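Local coordinates for protein CG4930 (PDB 3ISM) that inhibits the nuclease EndoG of Drosophila melanogaster by forming a complex with it, at residues C[287-290]-C[291-295]; C[165-168]-C[169-173]; C[57-60]-C[61-65]. The protein carries 1 engineered substitution. All blocks are in the same frame, centred on the assembly; numbering follows the deposited sequence.

Interaction 1. Residues C[287-290]-C[291-295]; sequences YGPD and DYNSW
P289 gives its carbonyl to the backbone of N293 as the chain enters helix 290-305. N293 N lies 2.8 Å from P289 O, with 151° at the hydrogen. P289 holds the N-cap position. Just before it, G288 leaves the preceding helix with positive phi; at these angles a CB would press on the carbonyl O of Y287, which explains the glycine. A water joins the two arms of the turn: it donates to G288 O (2.7 Å) and accepts from Y292 N (3.0 Å).

S294 OG donates to D290 O at 2.7 Å, standing slightly out of the carbonyl plane. With OG beside its own backbone N (chi1 -36°), the hydroxyl turns back to reach that oxygen. S294 N adds a weak bond to the same oxygen. The N293 amide lies against the P289 carbonyl, with CG 3.2 Å from P289 O. Its own polar bonds go to S324 and, weakly, to Y332. Y292 OH bonds L321 O, and its ring meets that of Y280. D290 OD1 makes a weak bond to S71 OG of the CG8862 chain. The arrangement is a tight turn between consecutive helices, 267-287 and 290-305, with glycine closing one and proline opening the next.

Interaction 2. Residues C[165-168]-C[169-173]; sequences APFA and ASLKV
F167 and L171 lie side by side and point the same way. The leucine puts its CD1 methyl at the edge of the phenylalanine ring, near the ring plane, with L171 CD1 3.6 Å from F167 CD2. F167 CG stands between its own backbone N and carbonyl carbon (chi1 58°). From there the ring folds back over the turn, and A165 CB sits 3.5 Å above the ring plane, over its centre.

The backbone here is a type I beta turn from A165 to A168, closed by A168 N to A165 O at 2.9 Å. It leads straight into the short helix 168-173. F167 O then takes two bonds from the first helical turn. L171 N donates at 3.2 Å to F167 O, nearly in line with the carbonyl. S170 OG donates at 2.6 Å to F167 O from a more bent direction, 129° at the oxygen. This OG also stands between its own backbone N and carbonyl carbon (chi1 79°), which points it at F167 O. The hydroxyl bonds R142 as well, so it joins the helix start to a loop. An alanine in place of S170 would remove the hydroxyl, and R142 would probably lose this partner while F167 O kept the backbone bond from L171.

K172 CG lies 3.8 Å from A168 O, and the backbone N of K172 makes a weak bond to that same oxygen. The ring of W140 meets that of F167. Q135 also touches F167, and P153 packs on L171.

Interaction 3. Residues C[57-60]-C[61-65]; sequences ENFD and RTAAA
N58 O is gripped by two donors of one residue, T62. T62 OG1 lies 2.9 Å from N58 O and T62 N lies 3.0 Å from it. They reach the carbonyl oxygen from opposite faces of its plane, each tilted nearly 30° out of it. The threonine hydroxyl stands beside its own backbone N (chi1 -51°), which turns it back toward the preceding turn. The side-chain bond thus doubles the helical one, and the hydroxyl bond fixes the chi1 of the buried T62.

The backbone ladder runs on through the turn. A63 N to F59 O is the shortest of its bonds at 2.7 Å and almost straight, 174° at the hydrogen. R61 N donates to E57 O at 2.9 Å, and A64 N to D60 O at 3.0 Å.

E57 and R61 share the exposed side. Their charged ends do not meet: E57 OE2 stays 5.2 Å from R61 NH1. The contact is with the aliphatic part of the arginine, where E57 OE2 comes within 3.7 Å of R61 CG. Opposite charges at this range probably still attract weakly. The guanidinium, on a chain bent at chi2 and chi3, bonds N23 O through NH2.

On the buried side, F59 has CG anti to its backbone N, which carries the ring alongside the next turn. There the A63 methyl approaches the ring obliquely, with A63 CB 3.9 Å from F59 CE2.

The segment belongs to helix 52-75, in the Ku C-terminal-like region. F59 and T62 pack on helix 32-43 through Y36, with I40 also on F59 and L39 on T62. Helix 81-102 sends Y95 against both F59 and A63, and Y102 meets the F59 ring.

How the interactions relate
All three are local contacts in a chain built of helices and loops, without strands. Interactions 2 and 3 lie on one side of the chain's centre, with their centres about 32 Å apart. Interaction 1 lies on the opposite side, about 74 and 75 Å from them, centre to centre. Interaction 3 is partly buried inside one continuous helix. Interactions 1 and 2 lie at helix starts, the former partly buried, at the junction of helices 267-287 and 290-305, and the latter at the surface. A serine or threonine hydroxyl bonds to a backbone carbonyl in each. An aromatic-aliphatic pair joins it in interactions 2 and 3; a bridging water serves interaction 1, which alone reaches the CG8862 chain.

Interaction 1. Residues C[287-290]-C[291-295]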
ATOM      1  N   TYR C 287     -13.493   1.698 -26.732  1.00 27.78           N
ATOM      2  CA  TYR C 287     -13.698   0.255 -26.900  1.00 28.61           C
ATOM      3  C   TYR C 287     -12.827  -0.384 -27.977  1.00 29.04           C
ATOM      4  O   TYR C 287     -12.745  -1.604 -28.063  1.00 28.92           O
ATOM      5  CB  TYR C 287     -15.171  -0.056 -27.148  1.00 28.61           C
ATOM      6  CG  TYR C 287     -16.034   0.242 -25.951  1.00 28.77           C
ATOM      7  CD1 TYR C 287     -16.885   1.337 -25.945  1.00 28.33           C
ATOM      8  CD2 TYR C 287     -15.984  -0.562 -24.817  1.00 29.27           C
ATOM      9  CE1 TYR C 287     -17.665   1.630 -24.851  1.00 29.40           C
ATOM     10  CE2 TYR C 287     -16.771  -0.285 -23.718  1.00 29.42           C
ATOM     11  CZ  TYR C 287     -17.611   0.814 -23.744  1.00 29.47           C
ATOM     12  OH  TYR C 287     -18.405   1.105 -22.662  1.00 30.17           O
ATOM     13  N   GLY C 288     -12.175   0.444 -28.789  1.00 29.48           N
ATOM     14  CA  GLY C 288     -11.333  -0.060 -29.860  1.00 30.21           C
ATOM     15  C   GLY C 288     -11.770   0.506 -31.188  1.00 30.83           C
ATOM     16  O   GLY C 288     -12.749   0.033 -31.771  1.00 30.86           O
ATOM     17  N   PRO C 289     -11.035   1.517 -31.683  1.00 30.92           N
ATOM     18  CA  PRO C 289     -11.460   2.291 -32.834  1.00 30.97           C
ATOM     19  C   PRO C 289     -11.016   1.709 -34.185  1.00 31.08           C
ATOM     20  O   PRO C 289     -11.124   2.389 -35.198  1.00 30.58           O
ATOM     21  CB  PRO C 289     -10.801   3.649 -32.585  1.00 30.92           C
ATOM     22  CG  PRO C 289      -9.529   3.324 -31.835  1.00 30.75           C
ATOM     23  CD  PRO C 289      -9.728   1.976 -31.166  1.00 31.05           C
ATOM     24  N   ASP C 290     -10.540   0.464 -34.195  1.00 31.52           N
ATOM     25  CA  ASP C 290     -10.045  -0.166 -35.431  1.00 32.06           C
ATOM     26  C   ASP C 290     -11.111  -0.341 -36.535  1.00 32.05           C
ATOM     27  O   ASP C 290     -10.816  -0.130 -37.720  1.00 32.25           O
ATOM     28  CB  ASP C 290      -9.367  -1.512 -35.133  1.00 32.10           C
ATOM     29  CG  ASP C 290      -8.516  -2.004 -36.297  1.00 32.78           C
ATOM     30  OD1 ASP C 290      -7.608  -1.258 -36.737  1.00 33.07           O
ATOM     31  OD2 ASP C 290      -8.752  -3.134 -36.773  1.00 32.80           O
ATOM     32  N   ASP C 291     -12.325  -0.737 -36.146  1.00 31.90           N
ATOM     33  CA  ASP C 291     -13.458  -0.817 -37.079  1.00 31.78           C
ATOM     34  C   ASP C 291     -13.838   0.572 -37.578  1.00 31.63           C
ATOM     35  O   ASP C 291     -14.108   0.774 -38.767  1.00 31.43           O
ATOM     36  CB  ASP C 291     -14.680  -1.441 -36.402  1.00 31.89           C
ATOM     37  CG  ASP C 291     -14.461  -2.889 -35.995  1.00 32.92           C
ATOM     38  OD1 ASP C 291     -13.346  -3.429 -36.181  1.00 33.54           O
ATOM     39  OD2 ASP C 291     -15.419  -3.492 -35.473  1.00 34.16           O
ATOM     40  N   TYR C 292     -13.863   1.526 -36.655  1.00 31.20           N
ATOM     41  CA  TYR C 292     -14.189   2.896 -36.985  1.00 31.33           C
ATOM     42  C   TYR C 292     -13.192   3.463 -37.992  1.00 31.68           C
ATOM     43  O   TYR C 292     -13.587   4.108 -38.963  1.00 31.74           O
ATOM     44  CB  TYR C 292     -14.204   3.761 -35.722  1.00 31.09           C
ATOM     45  CG  TYR C 292     -14.732   5.143 -35.979  1.00 30.18           C
ATOM     46  CD1 TYR C 292     -16.055   5.443 -35.728  1.00 29.60           C
ATOM     47  CD2 TYR C 292     -13.909   6.149 -36.492  1.00 29.10           C
ATOM     48  CE1 TYR C 292     -16.561   6.697 -35.977  1.00 30.64           C
ATOM     49  CE2 TYR C 292     -14.396   7.414 -36.735  1.00 29.07           C
ATOM     50  CZ  TYR C 292     -15.730   7.681 -36.482  1.00 29.90           C
ATOM     51  OH  TYR C 292     -16.245   8.934 -36.716  1.00 30.01           O
ATOM     52  N   ASN C 293     -11.905   3.206 -37.761  1.00 32.08           N
ATOM     53  CA  ASN C 293     -10.833   3.747 -38.600  1.00 32.57           C
ATOM     54  C   ASN C 293     -10.819   3.211 -40.031  1.00 32.68           C
ATOM     55  O   ASN C 293     -10.373   3.892 -40.952  1.00 32.84           O
ATOM     56  CB  ASN C 293      -9.472   3.529 -37.934  1.00 32.80           C
ATOM     57  CG  ASN C 293      -9.266   4.432 -36.733  1.00 33.23           C
ATOM     58  OD1 ASN C 293     -10.044   5.362 -36.503  1.00 34.01           O
ATOM     59  ND2 ASN C 293      -8.223   4.157 -35.951  1.00 32.97           N
ATOM     60  N   SER C 294     -11.315   1.992 -40.209  1.00 32.66           N
ATOM     61  CA  SER C 294     -11.460   1.423 -41.534  1.00 32.78           C
ATOM     62  C   SER C 294     -12.699   1.996 -42.223  1.00 32.45           C
ATOM     63  O   SER C 294     -12.617   2.490 -43.352  1.00 32.59           O
ATOM     64  CB  SER C 294     -11.545  -0.102 -41.446  1.00 32.78           C
ATOM     65  OG  SER C 294     -10.700  -0.580 -40.413  1.00 33.88           O
ATOM     66  N   TRP C 295     -13.832   1.942 -41.523  1.00 31.97           N
ATOM     67  CA  TRP C 295     -15.145   2.298 -42.078  1.00 31.32           C
ATOM     68  C   TRP C 295     -15.302   3.789 -42.353  1.00 31.10           C
ATOM     69  O   TRP C 295     -15.968   4.169 -43.322  1.00 30.42           O
ATOM     70  CB  TRP C 295     -16.258   1.809 -41.141  1.00 31.28           C
ATOM     71  CG  TRP C 295     -17.661   2.324 -41.419  1.00 31.21           C
ATOM     72  CD1 TRP C 295     -18.590   1.772 -42.255  1.00 30.71           C
ATOM     73  CD2 TRP C 295     -18.297   3.465 -40.816  1.00 31.19           C
ATOM     74  NE1 TRP C 295     -19.756   2.499 -42.219  1.00 30.58           N
ATOM     75  CE2 TRP C 295     -19.605   3.546 -41.349  1.00 30.49           C
ATOM     76  CE3 TRP C 295     -17.888   4.428 -39.882  1.00 30.86           C
ATOM     77  CZ2 TRP C 295     -20.506   4.551 -40.981  1.00 30.33           C
ATOM     78  CZ3 TRP C 295     -18.785   5.427 -39.516  1.00 30.64           C
ATOM     79  CH2 TRP C 295     -20.079   5.477 -40.062  1.00 30.79           C
TER
HETATM   80  O   HOH W   1     -14.362   0.969 -33.718  1.00 39.82           O

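Interaction 2. Residues C[165-168]-C[169-173]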
ATOM      1  N   ALA C 165      -7.175   5.958  43.573  1.00 28.83           N
ATOM      2  CA  ALA C 165      -6.793   6.244  42.197  1.00 28.95           C
ATOM      3  C   ALA C 165      -7.870   7.118  41.542  1.00 29.31           C
ATOM      4  O   ALA C 165      -9.058   6.838  41.701  1.00 28.93           O
ATOM      5  CB  ALA C 165      -6.625   4.943  41.433  1.00 28.65           C
ATOM      6  N   PRO C 166      -7.465   8.200  40.840  1.00 29.68           N
ATOM      7  CA  PRO C 166      -8.440   9.054  40.139  1.00 30.26           C
ATOM      8  C   PRO C 166      -9.247   8.275  39.101  1.00 30.75           C
ATOM      9  O   PRO C 166     -10.384   8.645  38.807  1.00 30.79           O
ATOM     10  CB  PRO C 166      -7.567  10.088  39.429  1.00 30.00           C
ATOM     11  CG  PRO C 166      -6.302  10.087  40.183  1.00 29.91           C
ATOM     12  CD  PRO C 166      -6.090   8.691  40.655  1.00 29.71           C
ATOM     13  N   PHE C 167      -8.661   7.195  38.579  1.00 31.08           N
ATOM     14  CA  PHE C 167      -9.348   6.318  37.641  1.00 31.38           C
ATOM     15  C   PHE C 167     -10.170   5.194  38.284  1.00 32.24           C
ATOM     16  O   PHE C 167     -10.750   4.361  37.569  1.00 32.41           O
ATOM     17  CB  PHE C 167      -8.349   5.709  36.667  1.00 30.73           C
ATOM     18  CG  PHE C 167      -7.250   4.920  37.324  1.00 30.23           C
ATOM     19  CD1 PHE C 167      -5.979   5.447  37.433  1.00 28.95           C
ATOM     20  CD2 PHE C 167      -7.479   3.640  37.811  1.00 29.36           C
ATOM     21  CE1 PHE C 167      -4.959   4.719  38.028  1.00 29.29           C
ATOM     22  CE2 PHE C 167      -6.462   2.907  38.408  1.00 29.06           C
ATOM     23  CZ  PHE C 167      -5.198   3.445  38.509  1.00 29.03           C
ATOM     24  N   ALA C 168     -10.215   5.145  39.614  1.00 33.03           N
ATOM     25  CA  ALA C 168     -10.909   4.046  40.305  1.00 33.76           C
ATOM     26  C   ALA C 168     -12.369   3.906  39.875  1.00 34.61           C
ATOM     27  O   ALA C 168     -12.822   2.798  39.578  1.00 34.22           O
ATOM     28  CB  ALA C 168     -10.801   4.181  41.815  1.00 33.48           C
ATOM     29  N   ALA C 169     -13.088   5.030  39.833  1.00 35.98           N
ATOM     30  CA  ALA C 169     -14.508   5.027  39.450  1.00 37.36           C
ATOM     31  C   ALA C 169     -14.724   4.502  38.036  1.00 38.26           C
ATOM     32  O   ALA C 169     -15.676   3.759  37.799  1.00 38.33           O
ATOM     33  CB  ALA C 169     -15.117   6.415  39.605  1.00 37.39           C
ATOM     34  N   SER C 170     -13.824   4.877  37.118  1.00 39.61           N
ATOM     35  CA  SER C 170     -13.862   4.415  35.723  1.00 40.68           C
ATOM     36  C   SER C 170     -13.734   2.900  35.591  1.00 41.37           C
ATOM     37  O   SER C 170     -14.423   2.299  34.769  1.00 41.88           O
ATOM     38  CB  SER C 170     -12.791   5.109  34.861  1.00 41.01           C
ATOM     39  OG  SER C 170     -11.486   4.548  35.041  1.00 41.51           O
ATOM     40  N   LEU C 171     -12.874   2.287  36.400  1.00 41.86           N
ATOM     41  CA  LEU C 171     -12.687   0.831  36.354  1.00 42.63           C
ATOM     42  C   LEU C 171     -13.884   0.021  36.831  1.00 43.51           C
ATOM     43  O   LEU C 171     -14.155  -1.052  36.284  1.00 43.53           O
ATOM     44  CB  LEU C 171     -11.457   0.410  37.140  1.00 42.33           C
ATOM     45  CG  LEU C 171     -10.136   0.773  36.479  1.00 42.53           C
ATOM     46  CD1 LEU C 171      -9.020   0.374  37.408  1.00 41.12           C
ATOM     47  CD2 LEU C 171     -10.008   0.104  35.097  1.00 42.59           C
ATOM     48  N   LYS C 172     -14.582   0.521  37.854  1.00 44.29           N
ATOM     49  CA  LYS C 172     -15.781  -0.157  38.355  1.00 45.54           C
ATOM     50  C   LYS C 172     -16.854  -0.209  37.275  1.00 46.06           C
ATOM     51  O   LYS C 172     -17.532  -1.224  37.125  1.00 46.34           O
ATOM     52  CB  LYS C 172     -16.318   0.499  39.636  1.00 45.37           C
ATOM     53  CG  LYS C 172     -15.429   0.286  40.851  1.00 45.66           C
ATOM     54  CD  LYS C 172     -15.855   1.137  42.037  1.00 45.91           C
ATOM     55  CE  LYS C 172     -14.674   1.372  42.976  1.00 47.00           C
ATOM     56  NZ  LYS C 172     -15.080   1.908  44.304  1.00 47.48           N
ATOM     57  N   VAL C 173     -16.975   0.873  36.506  1.00 46.94           N
ATOM     58  CA  VAL C 173     -17.954   0.946  35.417  1.00 47.82           C
ATOM     59  C   VAL C 173     -17.545   0.085  34.208  1.00 48.40           C
ATOM     60  O   VAL C 173     -18.406  -0.502  33.558  1.00 48.67           O
ATOM     61  CB  VAL C 173     -18.298   2.422  35.022  1.00 47.63           C
ATOM     62  CG1 VAL C 173     -19.412   2.476  33.987  1.00 48.14           C
ATOM     63  CG2 VAL C 173     -18.734   3.213  36.248  1.00 47.87           C
TER

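Interaction 3. Residues C[57-60]-C[61-65]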
ATOM      1  N   GLU C  57      20.412   0.866  26.810  1.00 29.27           N
ATOM      2  CA  GLU C  57      21.337   1.253  27.881  1.00 28.31           C
ATOM      3  C   GLU C  57      21.387   2.772  28.077  1.00 28.07           C
ATOM      4  O   GLU C  57      21.375   3.247  29.222  1.00 26.61           O
ATOM      5  CB  GLU C  57      22.743   0.677  27.684  1.00 28.20           C
ATOM      6  CG  GLU C  57      23.730   0.906  28.893  1.00 29.63           C
ATOM      7  CD  GLU C  57      23.180   0.414  30.261  1.00 30.25           C
ATOM      8  OE1 GLU C  57      22.202  -0.368  30.279  1.00 31.30           O
ATOM      9  OE2 GLU C  57      23.712   0.814  31.322  1.00 31.10           O
ATOM     10  N   ASN C  58      21.425   3.512  26.961  1.00 27.52           N
ATOM     11  CA  ASN C  58      21.427   4.977  26.994  1.00 27.68           C
ATOM     12  C   ASN C  58      20.225   5.531  27.766  1.00 27.69           C
ATOM     13  O   ASN C  58      20.362   6.456  28.582  1.00 26.98           O
ATOM     14  CB  ASN C  58      21.454   5.560  25.573  1.00 27.46           C
ATOM     15  CG  ASN C  58      22.832   5.470  24.919  1.00 27.91           C
ATOM     16  OD1 ASN C  58      23.819   5.073  25.556  1.00 26.53           O
ATOM     17  ND2 ASN C  58      22.904   5.834  23.636  1.00 26.07           N
ATOM     18  N   PHE C  59      19.051   4.961  27.516  1.00 28.10           N
ATOM     19  CA  PHE C  59      17.872   5.380  28.262  1.00 28.96           C
ATOM     20  C   PHE C  59      17.953   4.941  29.715  1.00 29.62           C
ATOM     21  O   PHE C  59      17.591   5.717  30.603  1.00 30.47           O
ATOM     22  CB  PHE C  59      16.546   4.886  27.671  1.00 29.02           C
ATOM     23  CG  PHE C  59      15.342   5.352  28.475  1.00 29.95           C
ATOM     24  CD1 PHE C  59      14.875   6.654  28.339  1.00 29.02           C
ATOM     25  CD2 PHE C  59      14.732   4.519  29.411  1.00 29.60           C
ATOM     26  CE1 PHE C  59      13.814   7.115  29.100  1.00 29.63           C
ATOM     27  CE2 PHE C  59      13.648   4.976  30.177  1.00 28.24           C
ATOM     28  CZ  PHE C  59      13.188   6.268  30.019  1.00 28.44           C
ATOM     29  N   ASP C  60      18.391   3.705  29.961  1.00 29.79           N
ATOM     30  CA  ASP C  60      18.518   3.224  31.351  1.00 30.85           C
ATOM     31  C   ASP C  60      19.432   4.138  32.183  1.00 30.41           C
ATOM     32  O   ASP C  60      19.117   4.435  33.335  1.00 30.41           O
ATOM     33  CB  ASP C  60      19.015   1.778  31.386  1.00 32.00           C
ATOM     34  CG  ASP C  60      19.056   1.194  32.803  1.00 35.88           C
ATOM     35  OD1 ASP C  60      19.774   1.720  33.681  1.00 39.04           O
ATOM     36  OD2 ASP C  60      18.382   0.172  33.033  1.00 40.86           O
ATOM     37  N   ARG C  61      20.540   4.599  31.593  1.00 29.43           N
ATOM     38  CA  ARG C  61      21.431   5.546  32.259  1.00 29.34           C
ATOM     39  C   ARG C  61      20.830   6.948  32.417  1.00 28.80           C
ATOM     40  O   ARG C  61      21.111   7.633  33.384  1.00 29.23           O
ATOM     41  CB  ARG C  61      22.771   5.657  31.528  1.00 29.79           C
ATOM     42  CG  ARG C  61      23.700   4.451  31.667  1.00 31.91           C
ATOM     43  CD  ARG C  61      24.369   4.384  33.045  1.00 35.99           C
ATOM     44  NE  ARG C  61      25.243   5.532  33.329  1.00 39.21           N
ATOM     45  CZ  ARG C  61      26.503   5.652  32.902  1.00 40.31           C
ATOM     46  NH1 ARG C  61      27.056   4.703  32.154  1.00 39.70           N
ATOM     47  NH2 ARG C  61      27.211   6.733  33.217  1.00 40.55           N
ATOM     48  N   THR C  62      20.037   7.394  31.459  1.00 28.18           N
ATOM     49  CA  THR C  62      19.335   8.665  31.627  1.00 28.06           C
ATOM     50  C   THR C  62      18.247   8.571  32.718  1.00 28.01           C
ATOM     51  O   THR C  62      18.143   9.443  33.599  1.00 27.65           O
ATOM     52  CB  THR C  62      18.740   9.183  30.292  1.00 27.73           C
ATOM     53  OG1 THR C  62      19.764   9.177  29.281  1.00 28.04           O
ATOM     54  CG2 THR C  62      18.238  10.614  30.477  1.00 27.34           C
ATOM     55  N   ALA C  63      17.455   7.501  32.655  1.00 27.44           N
ATOM     56  CA  ALA C  63      16.441   7.227  33.655  1.00 27.38           C
ATOM     57  C   ALA C  63      17.022   7.215  35.072  1.00 27.28           C
ATOM     58  O   ALA C  63      16.428   7.791  35.987  1.00 27.21           O
ATOM     59  CB  ALA C  63      15.771   5.893  33.358  1.00 26.82           C
ATOM     60  N   ALA C  64      18.166   6.554  35.250  1.00 27.37           N
ATOM     61  CA  ALA C  64      18.777   6.389  36.571  1.00 27.90           C
ATOM     62  C   ALA C  64      19.243   7.727  37.120  1.00 28.27           C
ATOM     63  O   ALA C  64      19.112   8.003  38.320  1.00 29.32           O
ATOM     64  CB  ALA C  64      19.944   5.379  36.529  1.00 27.50           C
ATOM     65  N   ALA C  65      19.775   8.568  36.243  1.00 28.06           N
ATOM     66  CA  ALA C  65      20.164   9.918  36.641  1.00 28.09           C
ATOM     67  C   ALA C  65      18.942  10.776  37.025  1.00 28.08           C
ATOM     68  O   ALA C  65      18.985  11.559  37.986  1.00 27.33           O
ATOM     69  CB  ALA C  65      20.957  10.582  35.522  1.00 28.13           C
TER